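Local coordinates for protein cysteine desulfurase (Fervidobacterium islandicum, PDB 6A6E) that probably removes sulfur from L-cysteine with the help of pyridoxal-5'-phosphate, as a SufS-type cysteine desulfurase of a thermophilic bacterium, at residues A[31-36]-A[410-415]; A[325-328]-A[333-336]; A[357-362]-A[395-400]. All coordinates share one frame; numbering follows the deposited sequence.

Contact 1: A[31-36]-A[410-415]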
loop_
_atom_site.group_PDB
_atom_site.type_symbol
_atom_site.label_atom_id
_atom_site.label_comp_id
_atom_site.label_asym_id
_atom_site.label_seq_id
_atom_site.Cartn_x
_atom_site.Cartn_y
_atom_site.Cartn_z
ATOM N N GLY A 31 -31.813 15.011 6.460
ATOM C CA GLY A 31 -33.063 14.592 5.867
ATOM C C GLY A 31 -33.139 14.520 4.359
ATOM O O GLY A 31 -34.207 14.241 3.848
ATOM N N LYS A 32 -32.038 14.741 3.636
ATOM C CA LYS A 32 -31.999 14.497 2.180
ATOM C C LYS A 32 -31.033 13.333 1.822
ATOM O O LYS A 32 -29.948 13.183 2.428
ATOM C CB LYS A 32 -31.580 15.746 1.449
ATOM C CG LYS A 32 -32.490 16.912 1.750
ATOM C CD LYS A 32 -32.222 18.039 0.824
ATOM C CE LYS A 32 -33.214 19.174 1.056
ATOM N NZ LYS A 32 -33.204 19.992 -0.188
ATOM N N ARG A 33 -31.430 12.520 0.852
ATOM C CA ARG A 33 -30.610 11.403 0.463
ATOM C C ARG A 33 -29.266 11.915 -0.076
ATOM O O ARG A 33 -29.146 13.026 -0.648
ATOM C CB ARG A 33 -31.300 10.504 -0.570
ATOM C CG ARG A 33 -31.367 11.120 -1.954
ATOM C CD ARG A 33 -32.134 10.276 -2.972
ATOM N NE ARG A 33 -32.141 10.945 -4.277
ATOM C CZ ARG A 33 -31.188 10.857 -5.191
ATOM N NH1 ARG A 33 -30.126 10.059 -4.986
ATOM N NH2 ARG A 33 -31.286 11.557 -6.325
ATOM N N LEU A 34 -28.270 11.066 0.131
ATOM C CA LEU A 34 -26.908 11.318 -0.328
ATOM C C LEU A 34 -26.909 11.343 -1.823
ATOM O O LEU A 34 -27.322 10.406 -2.489
ATOM C CB LEU A 34 -25.928 10.242 0.213
ATOM C CG LEU A 34 -24.530 10.284 -0.450
ATOM C CD1 LEU A 34 -23.820 11.613 -0.110
ATOM C CD2 LEU A 34 -23.707 9.078 -0.027
ATOM N N VAL A 35 -26.455 12.447 -2.372
ATOM C CA VAL A 35 -26.223 12.554 -3.783
ATOM C C VAL A 35 -24.682 12.647 -3.978
ATOM O O VAL A 35 -24.100 13.726 -3.889
ATOM C CB VAL A 35 -26.964 13.775 -4.388
ATOM C CG1 VAL A 35 -26.546 13.969 -5.824
ATOM C CG2 VAL A 35 -28.485 13.526 -4.347
ATOM N N TYR A 36 -24.046 11.529 -4.321
ATOM C CA TYR A 36 -22.560 11.451 -4.279
ATOM C C TYR A 36 -21.974 11.802 -5.616
ATOM O O TYR A 36 -22.032 11.005 -6.558
ATOM C CB TYR A 36 -22.077 10.081 -3.809
ATOM C CG TYR A 36 -20.585 10.025 -3.573
ATOM C CD1 TYR A 36 -20.033 10.476 -2.394
ATOM C CD2 TYR A 36 -19.724 9.592 -4.554
ATOM C CE1 TYR A 36 -18.661 10.486 -2.185
ATOM C CE2 TYR A 36 -18.341 9.508 -4.318
ATOM C CZ TYR A 36 -17.820 9.977 -3.157
ATOM O OH TYR A 36 -16.472 9.922 -2.916
ATOM N N ILE A 410 -28.167 14.509 -10.773
ATOM C CA ILE A 410 -27.735 15.700 -11.453
ATOM C C ILE A 410 -28.775 16.866 -11.295
ATOM O O ILE A 410 -28.381 18.040 -11.020
ATOM C CB ILE A 410 -27.427 15.361 -12.899
ATOM C CG1 ILE A 410 -26.184 14.463 -12.938
ATOM C CG2 ILE A 410 -27.168 16.601 -13.730
ATOM C CD1 ILE A 410 -25.847 13.885 -14.289
ATOM N N ASP A 411 -30.068 16.532 -11.404
ATOM C CA ASP A 411 -31.150 17.538 -11.213
ATOM C C ASP A 411 -31.135 18.118 -9.797
ATOM O O ASP A 411 -31.381 19.312 -9.606
ATOM C CB ASP A 411 -32.544 16.916 -11.472
ATOM C CG ASP A 411 -32.772 16.568 -12.938
ATOM O OD1 ASP A 411 -32.056 17.055 -13.783
ATOM O OD2 ASP A 411 -33.695 15.812 -13.267
ATOM N N VAL A 412 -30.829 17.294 -8.797
ATOM C CA VAL A 412 -30.601 17.842 -7.462
ATOM C C VAL A 412 -29.423 18.819 -7.411
ATOM O O VAL A 412 -29.519 19.874 -6.742
ATOM C CB VAL A 412 -30.488 16.746 -6.382
ATOM C CG1 VAL A 412 -30.264 17.338 -4.987
ATOM C CG2 VAL A 412 -31.736 15.875 -6.396
ATOM N N LEU A 413 -28.303 18.489 -8.094
ATOM C CA LEU A 413 -27.156 19.380 -8.124
ATOM C C LEU A 413 -27.606 20.735 -8.689
ATOM O O LEU A 413 -27.283 21.788 -8.138
ATOM C CB LEU A 413 -26.010 18.798 -8.969
ATOM C CG LEU A 413 -24.903 19.785 -9.346
ATOM C CD1 LEU A 413 -24.173 20.243 -8.097
ATOM C CD2 LEU A 413 -23.921 19.220 -10.339
ATOM N N ILE A 414 -28.334 20.702 -9.799
ATOM C CA ILE A 414 -28.767 21.939 -10.530
ATOM C C ILE A 414 -29.695 22.780 -9.628
ATOM O O ILE A 414 -29.476 23.996 -9.480
ATOM C CB ILE A 414 -29.441 21.617 -11.880
ATOM C CG1 ILE A 414 -28.453 20.922 -12.844
ATOM C CG2 ILE A 414 -29.980 22.873 -12.577
ATOM C CD1 ILE A 414 -27.235 21.705 -13.282
ATOM N N GLU A 415 -30.666 22.129 -8.989
ATOM C CA GLU A 415 -31.580 22.773 -8.049
ATOM C C GLU A 415 -30.760 23.443 -6.932
ATOM O O GLU A 415 -31.024 24.579 -6.524
ATOM C CB GLU A 415 -32.556 21.736 -7.441
ATOM C CG GLU A 415 -33.388 22.249 -6.275
ATOM C CD GLU A 415 -34.227 21.164 -5.577
ATOM O OE1 GLU A 415 -34.461 20.082 -6.168
ATOM O OE2 GLU A 415 -34.670 21.390 -4.421
HETATM O O HOH W 1 -33.694 19.453 -2.965
#
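Val35 and Val412 make the apolar part of this contact between the strand 32-36 and the helix 407-423. One methyl from each side is used: Val35 CG2 lies 4.3 Å from Val412 CG1, and both side chains also pack on Val368 of the adjoining strand 368-373. In Val412, CG1 is anti to the backbone N (chi1 -179°) and turns to Val35.

The charged part begins at Arg33. From a chi1 of 73° the rest of its chain runs out nearly straight, bringing the guanidinium alongside Val35, whose CG2 lies 3.7 Å above the plane of one face, offset toward the rim. On the helix side, Arg33 NH2 is 4.3 Å from Val412 CG2, an oblique approach. The charge itself is met one turn earlier on the same helix, where NH1 forms a salt bridge with Asp409 and NH2 another with Glu408.

Lys32 and Glu415 are joined through water. Lys32 NZ donates to a water 2.9 Å away. The water in turn donates to Glu415 OE2 at 2.6 Å. The charged atoms Lys32 NZ and Glu415 OE2 themselves stay 4.7 Å apart. Lys32 NZ also makes a weak hydrogen bond to the carbonyl of Asn365.

No hydrogen bond passes directly between the two segments. Their chemistry is a small valine contact with a water-bridged Lys32-Glu415 pair on one side and, on the other, the salt bridges of Arg33, which probably fix its guanidinium's rotation.

Contact 2: A[325-328]-A[333-336]; sequences KMME and EVYG
Met327 SD faces the branch of Val334, and the two side chains cross obliquely. The sulfur of Met327 is 4.0 Å from Val334 CB and nearly as close to both methyls, so it rests over the fork of the valine instead of against one arm. The Met327 chain bends to get there: CG stands beside the backbone N (chi1 -67°), and further turns at chi2 (-52°) and chi3 bring the thioether nearer the strand than its CB direction would suggest.

Met326, one residue earlier, uses a different part of its side chain. Met326 CB points toward the strand and touches Val334 CG2 at 4.3 Å, while its sulfur reaches Ile414 of the helix 407-423. Val334 is thus met by two consecutive methionines, through a sulfur and a methylene.

Glu333 points away from the helix; Glu333 OE1 takes a 2.7 Å hydrogen bond from Tyr335 OH on its anti lone pair and also bonds Ser388.

The contact packs the last part of the helix 308-327 on the strand 332-334, which follows it after a short connection and is outermost in its sheet within this chain. Val346 of the adjacent strand 345-350 touches both Met326 and Val334, and the helix 407-423 lies alongside through Ile414 and Leu417.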
loop_
_atom_site.group_PDB
_atom_site.type_symbol
_atom_site.label_atom_id
_atom_site.label_comp_id
_atom_site.label_asym_id
_atom_site.label_seq_id
_atom_site.Cartn_x
_atom_site.Cartn_y
_atom_site.Cartn_z
ATOM N N LYS A 325 -26.761 20.424 -18.769
ATOM C CA LYS A 325 -27.442 21.170 -17.763
ATOM C C LYS A 325 -26.576 22.284 -17.195
ATOM O O LYS A 325 -27.118 23.350 -16.827
ATOM C CB LYS A 325 -27.940 20.260 -16.642
ATOM C CG LYS A 325 -29.030 19.294 -17.065
ATOM C CD LYS A 325 -30.177 20.028 -17.754
ATOM C CE LYS A 325 -31.425 19.195 -17.729
ATOM N NZ LYS A 325 -32.244 19.424 -18.952
ATOM N N MET A 326 -25.257 22.053 -17.101
ATOM C CA MET A 326 -24.365 23.052 -16.532
ATOM C C MET A 326 -24.212 24.194 -17.495
ATOM O O MET A 326 -24.205 25.342 -17.078
ATOM C CB MET A 326 -22.994 22.520 -16.133
ATOM C CG MET A 326 -23.052 21.562 -14.955
ATOM S SD MET A 326 -23.490 22.280 -13.372
ATOM C CE MET A 326 -22.138 23.415 -13.316
ATOM N N MET A 327 -24.080 23.886 -18.776
ATOM C CA MET A 327 -23.935 24.917 -19.791
ATOM C C MET A 327 -25.169 25.829 -19.939
ATOM O O MET A 327 -25.058 26.873 -20.496
ATOM C CB MET A 327 -23.596 24.307 -21.153
ATOM C CG MET A 327 -22.233 23.641 -21.234
ATOM S SD MET A 327 -20.956 24.760 -20.658
ATOM C CE MET A 327 -20.783 25.833 -22.092
ATOM N N GLU A 328 -26.330 25.432 -19.441
ATOM C CA GLU A 328 -27.550 26.233 -19.562
ATOM C C GLU A 328 -27.591 27.323 -18.494
ATOM O O GLU A 328 -28.369 28.252 -18.640
ATOM C CB GLU A 328 -28.802 25.350 -19.388
ATOM C CG GLU A 328 -29.176 24.535 -20.618
ATOM C CD GLU A 328 -30.226 23.453 -20.385
ATOM O OE1 GLU A 328 -30.881 23.408 -19.310
ATOM O OE2 GLU A 328 -30.391 22.616 -21.304
ATOM N N GLU A 333 -19.338 29.664 -14.570
ATOM C CA GLU A 333 -18.232 29.552 -15.544
ATOM C C GLU A 333 -17.714 28.054 -15.518
ATOM O O GLU A 333 -17.375 27.551 -14.452
ATOM C CB GLU A 333 -17.119 30.499 -15.164
ATOM C CG GLU A 333 -15.950 30.515 -16.121
ATOM C CD GLU A 333 -14.944 31.610 -15.794
ATOM O OE1 GLU A 333 -14.095 31.449 -14.858
ATOM O OE2 GLU A 333 -14.962 32.654 -16.535
ATOM N N VAL A 334 -17.708 27.375 -16.679
ATOM C CA VAL A 334 -17.337 25.958 -16.841
ATOM C C VAL A 334 -15.932 25.830 -17.463
ATOM O O VAL A 334 -15.611 26.546 -18.366
ATOM C CB VAL A 334 -18.385 25.205 -17.663
ATOM C CG1 VAL A 334 -17.907 23.798 -18.021
ATOM C CG2 VAL A 334 -19.649 25.100 -16.848
ATOM N N TYR A 335 -15.087 24.941 -16.949
ATOM C CA TYR A 335 -13.744 24.749 -17.526
ATOM C C TYR A 335 -13.665 23.472 -18.323
ATOM O O TYR A 335 -14.448 22.545 -18.129
ATOM C CB TYR A 335 -12.632 24.870 -16.448
ATOM C CG TYR A 335 -12.894 26.081 -15.558
ATOM C CD1 TYR A 335 -12.579 27.354 -15.972
ATOM C CD2 TYR A 335 -13.574 25.937 -14.368
ATOM C CE1 TYR A 335 -12.895 28.478 -15.214
ATOM C CE2 TYR A 335 -13.874 27.032 -13.572
ATOM C CZ TYR A 335 -13.586 28.308 -14.021
ATOM O OH TYR A 335 -13.912 29.363 -13.210
ATOM N N GLY A 336 -12.717 23.420 -19.238
ATOM C CA GLY A 336 -12.511 22.234 -20.056
ATOM C C GLY A 336 -13.170 22.357 -21.437
ATOM O O GLY A 336 -13.774 23.358 -21.735
#

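Contact 3: A[357-362]-A[395-400]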
loop_
_atom_site.group_PDB
_atom_site.type_symbol
_atom_site.label_atom_id
_atom_site.label_comp_id
_atom_site.label_asym_id
_atom_site.label_seq_id
_atom_site.Cartn_x
_atom_site.Cartn_y
_atom_site.Cartn_z
ATOM N N ASP A 357 -17.938 27.717 -0.240
ATOM C CA ASP A 357 -19.358 27.967 0.084
ATOM C C ASP A 357 -20.290 27.166 -0.809
ATOM O O ASP A 357 -21.316 26.704 -0.353
ATOM C CB ASP A 357 -19.734 29.451 -0.042
ATOM C CG ASP A 357 -18.965 30.341 0.915
ATOM O OD1 ASP A 357 -18.611 29.836 2.014
ATOM O OD2 ASP A 357 -18.693 31.520 0.543
ATOM N N VAL A 358 -19.973 27.034 -2.104
ATOM C CA VAL A 358 -20.813 26.193 -3.015
ATOM C C VAL A 358 -20.880 24.752 -2.508
ATOM O O VAL A 358 -21.963 24.212 -2.353
ATOM C CB VAL A 358 -20.328 26.244 -4.470
ATOM C CG1 VAL A 358 -21.142 25.320 -5.359
ATOM C CG2 VAL A 358 -20.381 27.660 -5.005
ATOM N N SER A 359 -19.706 24.150 -2.212
ATOM C CA SER A 359 -19.665 22.791 -1.745
ATOM C C SER A 359 -20.314 22.675 -0.341
ATOM O O SER A 359 -20.965 21.662 -0.029
ATOM C CB SER A 359 -18.212 22.275 -1.738
ATOM O OG SER A 359 -17.755 22.069 -3.053
ATOM N N HIS A 360 -20.138 23.690 0.503
ATOM C CA HIS A 360 -20.665 23.593 1.829
ATOM C C HIS A 360 -22.204 23.550 1.767
ATOM O O HIS A 360 -22.823 22.683 2.324
ATOM C CB HIS A 360 -20.203 24.756 2.725
ATOM C CG HIS A 360 -20.920 24.741 4.026
ATOM N ND1 HIS A 360 -20.620 23.847 5.016
ATOM C CD2 HIS A 360 -22.054 25.394 4.431
ATOM C CE1 HIS A 360 -21.501 23.975 6.008
ATOM N NE2 HIS A 360 -22.382 24.908 5.674
ATOM N N ILE A 361 -22.809 24.475 1.022
ATOM C CA ILE A 361 -24.292 24.587 0.969
ATOM C C ILE A 361 -24.862 23.361 0.249
ATOM O O ILE A 361 -25.797 22.734 0.742
ATOM C CB ILE A 361 -24.762 25.914 0.313
ATOM C CG1 ILE A 361 -24.400 27.103 1.190
ATOM C CG2 ILE A 361 -26.264 25.860 0.067
ATOM C CD1 ILE A 361 -24.311 28.443 0.457
ATOM N N LEU A 362 -24.221 22.943 -0.832
ATOM C CA LEU A 362 -24.646 21.689 -1.545
ATOM C C LEU A 362 -24.732 20.508 -0.628
ATOM O O LEU A 362 -25.785 19.779 -0.601
ATOM C CB LEU A 362 -23.751 21.365 -2.753
ATOM C CG LEU A 362 -23.956 22.296 -3.920
ATOM C CD1 LEU A 362 -23.062 21.905 -5.074
ATOM C CD2 LEU A 362 -25.383 22.196 -4.358
ATOM N N SER A 395 -9.304 28.393 -7.713
ATOM C CA SER A 395 -9.839 27.125 -7.333
ATOM C C SER A 395 -11.156 26.986 -8.030
ATOM O O SER A 395 -11.644 27.961 -8.645
ATOM C CB SER A 395 -10.053 27.014 -5.813
ATOM O OG SER A 395 -10.678 28.169 -5.313
ATOM N N THR A 396 -11.739 25.777 -7.966
ATOM C CA THR A 396 -13.039 25.515 -8.590
ATOM C C THR A 396 -13.828 24.547 -7.764
ATOM O O THR A 396 -13.306 23.944 -6.845
ATOM C CB THR A 396 -12.948 24.920 -10.043
ATOM O OG1 THR A 396 -12.822 23.498 -9.965
ATOM C CG2 THR A 396 -11.785 25.517 -10.844
ATOM N N VAL A 397 -15.088 24.406 -8.134
ATOM C CA VAL A 397 -15.955 23.418 -7.613
ATOM C C VAL A 397 -15.907 22.287 -8.670
ATOM O O VAL A 397 -15.741 22.554 -9.870
ATOM C CB VAL A 397 -17.403 23.948 -7.472
ATOM C CG1 VAL A 397 -18.328 22.894 -6.901
ATOM C CG2 VAL A 397 -17.458 25.173 -6.565
ATOM N N ARG A 398 -16.125 21.056 -8.233
ATOM C CA ARG A 398 -16.124 19.904 -9.165
ATOM C C ARG A 398 -17.163 18.866 -8.768
ATOM O O ARG A 398 -17.261 18.461 -7.617
ATOM C CB ARG A 398 -14.727 19.314 -9.325
ATOM C CG ARG A 398 -14.663 18.236 -10.423
ATOM C CD ARG A 398 -13.396 17.359 -10.304
ATOM N NE ARG A 398 -13.375 16.648 -9.028
ATOM C CZ ARG A 398 -12.307 16.073 -8.512
ATOM N NH1 ARG A 398 -11.170 16.119 -9.182
ATOM N NH2 ARG A 398 -12.391 15.433 -7.329
ATOM N N ALA A 399 -18.012 18.546 -9.757
ATOM C CA ALA A 399 -18.996 17.482 -9.695
ATOM C C ALA A 399 -18.594 16.379 -10.696
ATOM O O ALA A 399 -18.317 16.642 -11.847
ATOM C CB ALA A 399 -20.408 17.978 -9.985
ATOM N N SER A 400 -18.584 15.147 -10.211
ATOM C CA SER A 400 -18.111 14.013 -10.996
ATOM C C SER A 400 -19.062 12.832 -10.839
ATOM O O SER A 400 -19.524 12.548 -9.722
ATOM C CB SER A 400 -16.673 13.701 -10.570
ATOM O OG SER A 400 -16.559 13.456 -9.160
#
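A chi1 of -179° sets Val397 CG1 opposite the backbone N and CG2 next to it, which spreads the two methyls over neighbouring residues of the helix 355-366. Val397 CG2 comes within 3.7 Å of Val358 CB and 3.9 Å of Val358 CG1. Val397 CG1 touches both Val358 CG1 and Ser359 OG, each 4.0 Å away. Val358 has the same rotamer, and the two valines lie aslant to each other, branch against branch.

Ser359 turns OG to the side of its backbone N (chi1 -72°), and the hydroxyl comes up against the Val397 methyl without bonding to it. Its hydrogen bond is instead to Thr370 OG1 on the strand 368-373, so this buried polar atom has a mate within the sheet. An alanine in place of Val397 would remove both methyls and is likely to open a gap beside Val358 and Ser359, weakening the fit of the helix on the strand.

Around the pair, Phe348 of the strand 345-350 packs on Val397, and Leu417 of the helix 407-423 on Val358. Across these two segments the attraction is therefore one of dispersion and burial alone; polar ties run to the adjoining strand 368-373, through Ser359-Thr370 and the backbone bond of Leu362 with Val368.

In the fold
All three contacts join helices to one mixed sheet in the small domain of this fold-type I PLP enzyme; the strand order of that sheet is 28-29, 32-36, 368-373, 396-400, 345-350, 332-334. Contact 1 spans nearly the whole chain and encloses the other two; contact 2 closes before contact 3 opens. The centre of contact 1 lies about 18 Å from that of contact 2 and about 13 Å from that of contact 3; contacts 2 and 3 have their centres about 14 Å apart. The helix 407-423 links them: Ile414 reaches Lys325, and Leu413 packs on Leu362 and Ala399. Tyr335 touches Thr396 as well. Strands from near the N-terminus and the C-terminal helix 407-423 thus complete one sheet and the helices packed on it.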